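Local atomic coordinates of AlkZ (Streptomyces sahachiroi, PDB entry 5UUJ), a protein that belongs to the AlkZ-like DNA glycosylase family, a family placed in the helix-turn-helix clan. Residues M5-M17 with E251-F263. Numbering follows the deposited sequence.
Sequences MKASWRQVFAWRM and ELTEVDVEGRKAF
A short, weakly bonded N-terminal strand, about K6-A7, runs parallel to arm 252-257 of the β-hairpin 252-265 and makes a small mixed sheet of three strands. D256 N donates to M5 O at 3.0 Å, and A7 N to D256 O at 3.3 Å. The chain then turns into the helix that starts at W9, where S8 and Q11 form a capping box. The type I' turn V257-R260 of the hairpin lies against this helix start. E258 OE2 accepts from W9 N at 2.9 Å in a nearly straight bond of 170°, on the anti side of the carboxylate and 25° out of its plane. Water 2 donates to the same oxygen and accepts from R10 N, so the carboxylate holds the first turn directly and through water. W9 makes much of the apolar contact. V257 CG1, anti to its own backbone N (chi1 -169°), sits over the centre of the six-membered ring of W9 in a CH-pi contact, 3.3 Å from its centroid. V12 CG2 packs against the same methyl. The guanidinium of R260 is steeply tilted to the indole, with W9 CZ2 over one of its faces, and its NH2 forms a salt bridge with D298. Water 1 accepts from W9 NE1 at 2.7 Å and donates to E258 O at 2.8 Å.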
HETATM    1  N   MSE A   5       9.342  26.841   6.082  1.00 32.01           N
HETATM    2  CA  MSE A   5      10.363  26.689   5.052  1.00 30.76           C
HETATM    3  C   MSE A   5       9.741  26.520   3.669  1.00 29.08           C
HETATM    4  O   MSE A   5       8.550  26.236   3.541  1.00 28.56           O
HETATM    5  CB  MSE A   5      11.258  25.484   5.357  1.00 29.81           C
HETATM    6  CG  MSE A   5      10.507  24.162   5.411  1.00 28.15           C
HETATM    7 SE   MSE A   5      11.669  22.591   5.530  1.00 46.00          SE
HETATM    8  CE  MSE A   5      12.254  22.448   3.667  1.00 25.09           C
ATOM      9  N   LYS A   6      10.564  26.693   2.638  1.00 34.63           N
ATOM     10  CA  LYS A   6      10.149  26.446   1.263  1.00 31.03           C
ATOM     11  C   LYS A   6      10.918  25.262   0.692  1.00 32.52           C
ATOM     12  O   LYS A   6      12.004  24.923   1.167  1.00 27.94           O
ATOM     13  CB  LYS A   6      10.370  27.686   0.392  1.00 33.09           C
ATOM     14  CG  LYS A   6       9.466  28.860   0.739  1.00 34.70           C
ATOM     15  CD  LYS A   6       9.464  29.900  -0.371  1.00 39.03           C
ATOM     16  CE  LYS A   6       8.380  30.955  -0.160  1.00 44.49           C
ATOM     17  NZ  LYS A   6       8.662  31.839   1.008  1.00 44.23           N
ATOM     18  N   ALA A   7      10.337  24.630  -0.319  1.00 24.08           N
ATOM     19  CA  ALA A   7      11.006  23.560  -1.046  1.00 22.82           C
ATOM     20  C   ALA A   7      10.393  23.443  -2.429  1.00 22.18           C
ATOM     21  O   ALA A   7       9.237  23.801  -2.628  1.00 22.36           O
ATOM     22  CB  ALA A   7      10.894  22.243  -0.296  1.00 21.82           C
ATOM     23  N   SER A   8      11.174  22.964  -3.388  1.00 21.74           N
ATOM     24  CA  SER A   8      10.654  22.699  -4.722  1.00 21.36           C
ATOM     25  C   SER A   8      10.099  21.284  -4.773  1.00 20.09           C
ATOM     26  O   SER A   8      10.395  20.466  -3.902  1.00 19.45           O
ATOM     27  CB  SER A   8      11.742  22.878  -5.776  1.00 21.88           C
ATOM     28  OG  SER A   8      12.709  21.849  -5.667  1.00 21.34           O
ATOM     29  N   TRP A   9       9.303  20.988  -5.793  1.00 19.93           N
ATOM     30  CA  TRP A   9       8.744  19.652  -5.933  1.00 18.97           C
ATOM     31  C   TRP A   9       9.831  18.650  -6.295  1.00 18.44           C
ATOM     32  O   TRP A   9       9.794  17.505  -5.852  1.00 17.60           O
ATOM     33  CB  TRP A   9       7.627  19.632  -6.978  1.00 19.33           C
ATOM     34  CG  TRP A   9       6.318  20.078  -6.411  1.00 19.70           C
ATOM     35  CD1 TRP A   9       5.617  21.194  -6.749  1.00 20.82           C
ATOM     36  CD2 TRP A   9       5.565  19.425  -5.380  1.00 19.22           C
ATOM     37  NE1 TRP A   9       4.467  21.276  -5.999  1.00 21.13           N
ATOM     38  CE2 TRP A   9       4.413  20.201  -5.152  1.00 20.18           C
ATOM     39  CE3 TRP A   9       5.754  18.260  -4.631  1.00 18.25           C
ATOM     40  CZ2 TRP A   9       3.451  19.850  -4.207  1.00 20.30           C
ATOM     41  CZ3 TRP A   9       4.800  17.914  -3.694  1.00 18.28           C
ATOM     42  CH2 TRP A   9       3.662  18.706  -3.491  1.00 19.34           C
ATOM     43  N   ARG A  10      10.805  19.082  -7.087  1.00 19.13           N
ATOM     44  CA  ARG A  10      11.890  18.191  -7.480  1.00 19.01           C
ATOM     45  C   ARG A  10      12.807  17.878  -6.297  1.00 18.71           C
ATOM     46  O   ARG A  10      13.428  16.822  -6.262  1.00 18.35           O
ATOM     47  CB  ARG A  10      12.678  18.789  -8.642  1.00 20.21           C
ATOM     48  CG  ARG A  10      11.955  18.629  -9.971  1.00 20.68           C
ATOM     49  CD  ARG A  10      12.715  19.232 -11.132  1.00 22.15           C
ATOM     50  NE  ARG A  10      13.934  18.492 -11.441  1.00 22.54           N
ATOM     51  CZ  ARG A  10      14.676  18.695 -12.524  1.00 24.03           C
ATOM     52  NH1 ARG A  10      14.324  19.615 -13.414  1.00 25.22           N
ATOM     53  NH2 ARG A  10      15.769  17.974 -12.725  1.00 24.56           N
ATOM     54  N   GLN A  11      12.884  18.784  -5.327  1.00 19.08           N
ATOM     55  CA  GLN A  11      13.514  18.452  -4.052  1.00 18.98           C
ATOM     56  C   GLN A  11      12.718  17.355  -3.352  1.00 17.89           C
ATOM     57  O   GLN A  11      13.280  16.350  -2.918  1.00 17.50           O
ATOM     58  CB  GLN A  11      13.614  19.673  -3.144  1.00 19.91           C
ATOM     59  CG  GLN A  11      14.761  20.603  -3.463  1.00 21.24           C
ATOM     60  CD  GLN A  11      14.966  21.643  -2.382  1.00 22.36           C
ATOM     61  OE1 GLN A  11      14.090  22.474  -2.130  1.00 22.64           O
ATOM     62  NE2 GLN A  11      16.120  21.594  -1.724  1.00 23.25           N
ATOM     63  N   VAL A  12      11.406  17.560  -3.249  1.00 17.59           N
ATOM     64  CA  VAL A  12      10.522  16.608  -2.587  1.00 16.81           C
ATOM     65  C   VAL A  12      10.604  15.234  -3.251  1.00 16.01           C
ATOM     66  O   VAL A  12      10.689  14.217  -2.566  1.00 15.49           O
ATOM     67  CB  VAL A  12       9.058  17.111  -2.589  1.00 16.98           C
ATOM     68  CG1 VAL A  12       8.085  16.013  -2.154  1.00 16.35           C
ATOM     69  CG2 VAL A  12       8.918  18.328  -1.679  1.00 17.92           C
ATOM     70  N   PHE A  13      10.595  15.204  -4.580  1.00 16.14           N
ATOM     71  CA  PHE A  13      10.639  13.941  -5.310  1.00 15.72           C
ATOM     72  C   PHE A  13      11.923  13.177  -5.010  1.00 15.63           C
ATOM     73  O   PHE A  13      11.895  11.968  -4.768  1.00 15.09           O
ATOM     74  CB  PHE A  13      10.522  14.176  -6.818  1.00 16.34           C
ATOM     75  CG  PHE A  13       9.226  14.804  -7.242  1.00 16.67           C
ATOM     76  CD1 PHE A  13       8.070  14.632  -6.494  1.00 16.29           C
ATOM     77  CD2 PHE A  13       9.164  15.574  -8.390  1.00 17.62           C
ATOM     78  CE1 PHE A  13       6.880  15.211  -6.888  1.00 16.88           C
ATOM     79  CE2 PHE A  13       7.973  16.156  -8.790  1.00 18.17           C
ATOM     80  CZ  PHE A  13       6.832  15.973  -8.036  1.00 17.81           C
ATOM     81  N   ALA A  14      13.046  13.888  -5.029  1.00 16.35           N
ATOM     82  CA  ALA A  14      14.339  13.281  -4.738  1.00 19.27           C
ATOM     83  C   ALA A  14      14.379  12.745  -3.310  1.00 17.03           C
ATOM     84  O   ALA A  14      14.895  11.655  -3.061  1.00 16.07           O
ATOM     85  CB  ALA A  14      15.456  14.284  -4.956  1.00 17.84           C
ATOM     86  N   TRP A  15      13.832  13.515  -2.374  1.00 16.25           N
ATOM     87  CA  TRP A  15      13.822  13.113  -0.975  1.00 16.19           C
ATOM     88  C   TRP A  15      12.951  11.875  -0.779  1.00 15.25           C
ATOM     89  O   TRP A  15      13.346  10.931  -0.095  1.00 15.16           O
ATOM     90  CB  TRP A  15      13.327  14.255  -0.088  1.00 16.75           C
ATOM     91  CG  TRP A  15      13.332  13.898   1.364  1.00 17.07           C
ATOM     92  CD1 TRP A  15      14.399  13.936   2.213  1.00 18.05           C
ATOM     93  CD2 TRP A  15      12.219  13.434   2.138  1.00 16.72           C
ATOM     94  NE1 TRP A  15      14.020  13.524   3.465  1.00 18.34           N
ATOM     95  CE2 TRP A  15      12.687  13.210   3.447  1.00 17.52           C
ATOM     96  CE3 TRP A  15      10.875  13.186   1.851  1.00 16.06           C
ATOM     97  CZ2 TRP A  15      11.858  12.750   4.469  1.00 17.66           C
ATOM     98  CZ3 TRP A  15      10.052  12.730   2.870  1.00 16.20           C
ATOM     99  CH2 TRP A  15      10.547  12.519   4.161  1.00 16.98           C
ATOM    100  N   ARG A  16      11.769  11.883  -1.391  1.00 14.74           N
ATOM    101  CA  ARG A  16      10.870  10.734  -1.328  1.00 14.07           C
ATOM    102  C   ARG A  16      11.543   9.481  -1.881  1.00 13.80           C
ATOM    103  O   ARG A  16      11.453   8.408  -1.287  1.00 13.49           O
ATOM    104  CB  ARG A  16       9.579  11.013  -2.100  1.00 13.95           C
ATOM    105  CG  ARG A  16       8.627  11.967  -1.400  1.00 14.33           C
ATOM    106  CD  ARG A  16       7.452  12.329  -2.286  1.00 14.52           C
ATOM    107  NE  ARG A  16       6.512  13.217  -1.608  1.00 15.13           N
ATOM    108  CZ  ARG A  16       5.473  13.805  -2.196  1.00 15.66           C
ATOM    109  NH1 ARG A  16       5.233  13.605  -3.483  1.00 15.69           N
ATOM    110  NH2 ARG A  16       4.677  14.599  -1.495  1.00 16.44           N
HETATM  111  N   MSE A  17      12.222   9.621  -3.014  1.00 14.53           N
HETATM  112  CA  MSE A  17      12.871   8.480  -3.645  1.00 19.64           C
HETATM  113  C   MSE A  17      14.034   7.957  -2.812  1.00 15.59           C
HETATM  114  O   MSE A  17      14.376   6.777  -2.881  1.00 14.97           O
HETATM  115  CB  MSE A  17      13.351   8.852  -5.044  1.00 16.53           C
HETATM  116  CG  MSE A  17      12.222   8.916  -6.055  1.00 21.96           C
HETATM  117 SE   MSE A  17      12.879   9.161  -7.867  1.00 29.98          SE
HETATM  118  CE  MSE A  17      11.581   8.051  -8.806  1.00 30.97           C
ATOM    119  N   GLU A 251       6.221  18.480  16.210  1.00 31.21           N
ATOM    120  CA  GLU A 251       6.726  17.267  15.568  1.00 32.59           C
ATOM    121  C   GLU A 251       6.556  17.386  14.056  1.00 30.23           C
ATOM    122  O   GLU A 251       7.200  16.669  13.289  1.00 27.01           O
ATOM    123  CB  GLU A 251       6.001  16.021  16.082  1.00 33.96           C
ATOM    124  CG  GLU A 251       6.813  15.161  17.030  1.00 41.72           C
ATOM    125  CD  GLU A 251       5.933  14.275  17.894  1.00 45.39           C
ATOM    126  OE1 GLU A 251       4.889  13.807  17.392  1.00 44.65           O
ATOM    127  OE2 GLU A 251       6.277  14.057  19.075  1.00 49.30           O
ATOM    128  N   LEU A 252       5.670  18.289  13.641  1.00 22.62           N
ATOM    129  CA  LEU A 252       5.449  18.582  12.227  1.00 21.34           C
ATOM    130  C   LEU A 252       5.979  19.967  11.883  1.00 21.91           C
ATOM    131  O   LEU A 252       6.007  20.856  12.732  1.00 23.26           O
ATOM    132  CB  LEU A 252       3.961  18.507  11.872  1.00 20.68           C
ATOM    133  CG  LEU A 252       3.217  17.205  12.165  1.00 20.28           C
ATOM    134  CD1 LEU A 252       1.759  17.334  11.746  1.00 19.86           C
ATOM    135  CD2 LEU A 252       3.870  16.031  11.462  1.00 19.43           C
ATOM    136  N   THR A 253       6.383  20.137  10.628  1.00 21.05           N
ATOM    137  CA  THR A 253       6.802  21.428  10.103  1.00 21.60           C
ATOM    138  C   THR A 253       5.993  21.720   8.851  1.00 20.71           C
ATOM    139  O   THR A 253       5.775  20.829   8.028  1.00 19.52           O
ATOM    140  CB  THR A 253       8.317  21.452   9.775  1.00 21.83           C
ATOM    141  OG1 THR A 253       9.073  21.378  10.990  1.00 23.11           O
ATOM    142  CG2 THR A 253       8.703  22.722   9.026  1.00 22.36           C
ATOM    143  N   GLU A 254       5.540  22.960   8.711  1.00 27.08           N
ATOM    144  CA  GLU A 254       4.784  23.356   7.531  1.00 29.86           C
ATOM    145  C   GLU A 254       5.735  23.757   6.411  1.00 30.24           C
ATOM    146  O   GLU A 254       6.640  24.570   6.612  1.00 35.04           O
ATOM    147  CB  GLU A 254       3.826  24.505   7.849  1.00 31.81           C
ATOM    148  CG  GLU A 254       2.949  24.895   6.665  1.00 39.24           C
ATOM    149  CD  GLU A 254       1.922  25.955   7.011  1.00 42.85           C
ATOM    150  OE1 GLU A 254       2.316  27.123   7.215  1.00 40.55           O
ATOM    151  OE2 GLU A 254       0.719  25.620   7.075  1.00 47.78           O
ATOM    152  N   VAL A 255       5.519  23.176   5.236  1.00 23.00           N
ATOM    153  CA  VAL A 255       6.351  23.432   4.065  1.00 26.82           C
ATOM    154  C   VAL A 255       5.525  24.044   2.938  1.00 25.07           C
ATOM    155  O   VAL A 255       4.460  23.535   2.587  1.00 22.30           O
ATOM    156  CB  VAL A 255       7.016  22.136   3.540  1.00 26.53           C
ATOM    157  CG1 VAL A 255       8.079  22.467   2.499  1.00 26.96           C
ATOM    158  CG2 VAL A 255       7.624  21.338   4.682  1.00 30.28           C
ATOM    159  N   ASP A 256       6.025  25.139   2.379  1.00 26.10           N
ATOM    160  CA  ASP A 256       5.446  25.733   1.184  1.00 25.56           C
ATOM    161  C   ASP A 256       6.119  25.124  -0.041  1.00 25.51           C
ATOM    162  O   ASP A 256       7.208  25.544  -0.428  1.00 24.63           O
ATOM    163  CB  ASP A 256       5.622  27.255   1.203  1.00 26.13           C
ATOM    164  CG  ASP A 256       4.887  27.950   0.070  1.00 28.52           C
ATOM    165  OD1 ASP A 256       4.464  27.271  -0.890  1.00 29.93           O
ATOM    166  OD2 ASP A 256       4.737  29.188   0.142  1.00 38.41           O
ATOM    167  N   VAL A 257       5.471  24.130  -0.641  1.00 19.89           N
ATOM    168  CA  VAL A 257       6.026  23.462  -1.812  1.00 19.34           C
ATOM    169  C   VAL A 257       5.462  24.074  -3.090  1.00 20.51           C
ATOM    170  O   VAL A 257       4.466  23.597  -3.634  1.00 23.20           O
ATOM    171  CB  VAL A 257       5.738  21.949  -1.795  1.00 19.65           C
ATOM    172  CG1 VAL A 257       6.548  21.253  -2.872  1.00 18.77           C
ATOM    173  CG2 VAL A 257       6.070  21.353  -0.434  1.00 17.92           C
ATOM    174  N   GLU A 258       6.114  25.134  -3.559  1.00 22.07           N
ATOM    175  CA  GLU A 258       5.689  25.852  -4.758  1.00 25.31           C
ATOM    176  C   GLU A 258       4.197  26.177  -4.718  1.00 25.46           C
ATOM    177  O   GLU A 258       3.472  25.929  -5.680  1.00 28.43           O
ATOM    178  CB  GLU A 258       6.028  25.043  -6.013  1.00 25.45           C
ATOM    179  CG  GLU A 258       7.529  24.933  -6.273  1.00 31.42           C
ATOM    180  CD  GLU A 258       7.862  24.194  -7.558  1.00 27.96           C
ATOM    181  OE1 GLU A 258       7.317  24.560  -8.620  1.00 35.06           O
ATOM    182  OE2 GLU A 258       8.670  23.246  -7.505  1.00 21.48           O
ATOM    183  N   GLY A 259       3.749  26.722  -3.590  1.00 23.94           N
ATOM    184  CA  GLY A 259       2.376  27.173  -3.438  1.00 24.80           C
ATOM    185  C   GLY A 259       1.522  26.294  -2.541  1.00 23.79           C
ATOM    186  O   GLY A 259       0.529  26.760  -1.980  1.00 25.29           O
ATOM    187  N   ARG A 260       1.897  25.026  -2.406  1.00 23.47           N
ATOM    188  CA  ARG A 260       1.116  24.086  -1.609  1.00 21.64           C
ATOM    189  C   ARG A 260       1.640  23.992  -0.180  1.00 21.17           C
ATOM    190  O   ARG A 260       2.759  23.535   0.055  1.00 21.30           O
ATOM    191  CB  ARG A 260       1.122  22.696  -2.253  1.00 20.52           C
ATOM    192  CG  ARG A 260       0.213  21.690  -1.548  1.00 24.26           C
ATOM    193  CD  ARG A 260       0.434  20.266  -2.047  1.00 24.53           C
ATOM    194  NE  ARG A 260       0.011  20.093  -3.434  1.00 26.03           N
ATOM    195  CZ  ARG A 260       0.063  18.940  -4.095  1.00 21.93           C
ATOM    196  NH1 ARG A 260       0.518  17.846  -3.498  1.00 25.36           N
ATOM    197  NH2 ARG A 260      -0.343  18.879  -5.355  1.00 23.62           N
ATOM    198  N   LYS A 261       0.818  24.421   0.772  1.00 24.20           N
ATOM    199  CA  LYS A 261       1.141  24.261   2.181  1.00 23.95           C
ATOM    200  C   LYS A 261       0.919  22.809   2.577  1.00 26.92           C
ATOM    201  O   LYS A 261      -0.177  22.274   2.413  1.00 26.63           O
ATOM    202  CB  LYS A 261       0.294  25.192   3.048  1.00 25.22           C
ATOM    203  CG  LYS A 261       0.439  26.666   2.704  1.00 34.22           C
ATOM    204  CD  LYS A 261       1.870  27.159   2.909  1.00 38.45           C
ATOM    205  CE  LYS A 261       1.989  28.660   2.670  1.00 36.44           C
ATOM    206  NZ  LYS A 261       1.135  29.448   3.604  1.00 42.86           N
ATOM    207  N   ALA A 262       1.971  22.176   3.084  1.00 18.66           N
ATOM    208  CA  ALA A 262       1.923  20.769   3.460  1.00 17.73           C
ATOM    209  C   ALA A 262       2.754  20.525   4.713  1.00 17.75           C
ATOM    210  O   ALA A 262       3.548  21.375   5.111  1.00 20.05           O
ATOM    211  CB  ALA A 262       2.419  19.901   2.318  1.00 16.99           C
ATOM    212  N   PHE A 263       2.564  19.361   5.325  1.00 23.31           N
ATOM    213  CA  PHE A 263       3.283  19.000   6.543  1.00 22.66           C
ATOM    214  C   PHE A 263       4.404  18.003   6.265  1.00 19.02           C
ATOM    215  O   PHE A 263       4.205  17.012   5.564  1.00 17.36           O
ATOM    216  CB  PHE A 263       2.326  18.401   7.579  1.00 19.15           C
ATOM    217  CG  PHE A 263       1.284  19.364   8.080  1.00 24.27           C
ATOM    218  CD1 PHE A 263       1.643  20.450   8.863  1.00 24.62           C
ATOM    219  CD2 PHE A 263      -0.054  19.169   7.784  1.00 21.01           C
ATOM    220  CE1 PHE A 263       0.687  21.331   9.331  1.00 26.11           C
ATOM    221  CE2 PHE A 263      -1.017  20.047   8.251  1.00 28.23           C
ATOM    222  CZ  PHE A 263      -0.647  21.128   9.024  1.00 29.01           C
TER
HETATM  223  O   HOH W   1       2.669  23.307  -6.365  1.00 32.08           O
HETATM  224  O   HOH W   2      10.409  21.671  -8.824  1.00 21.29           O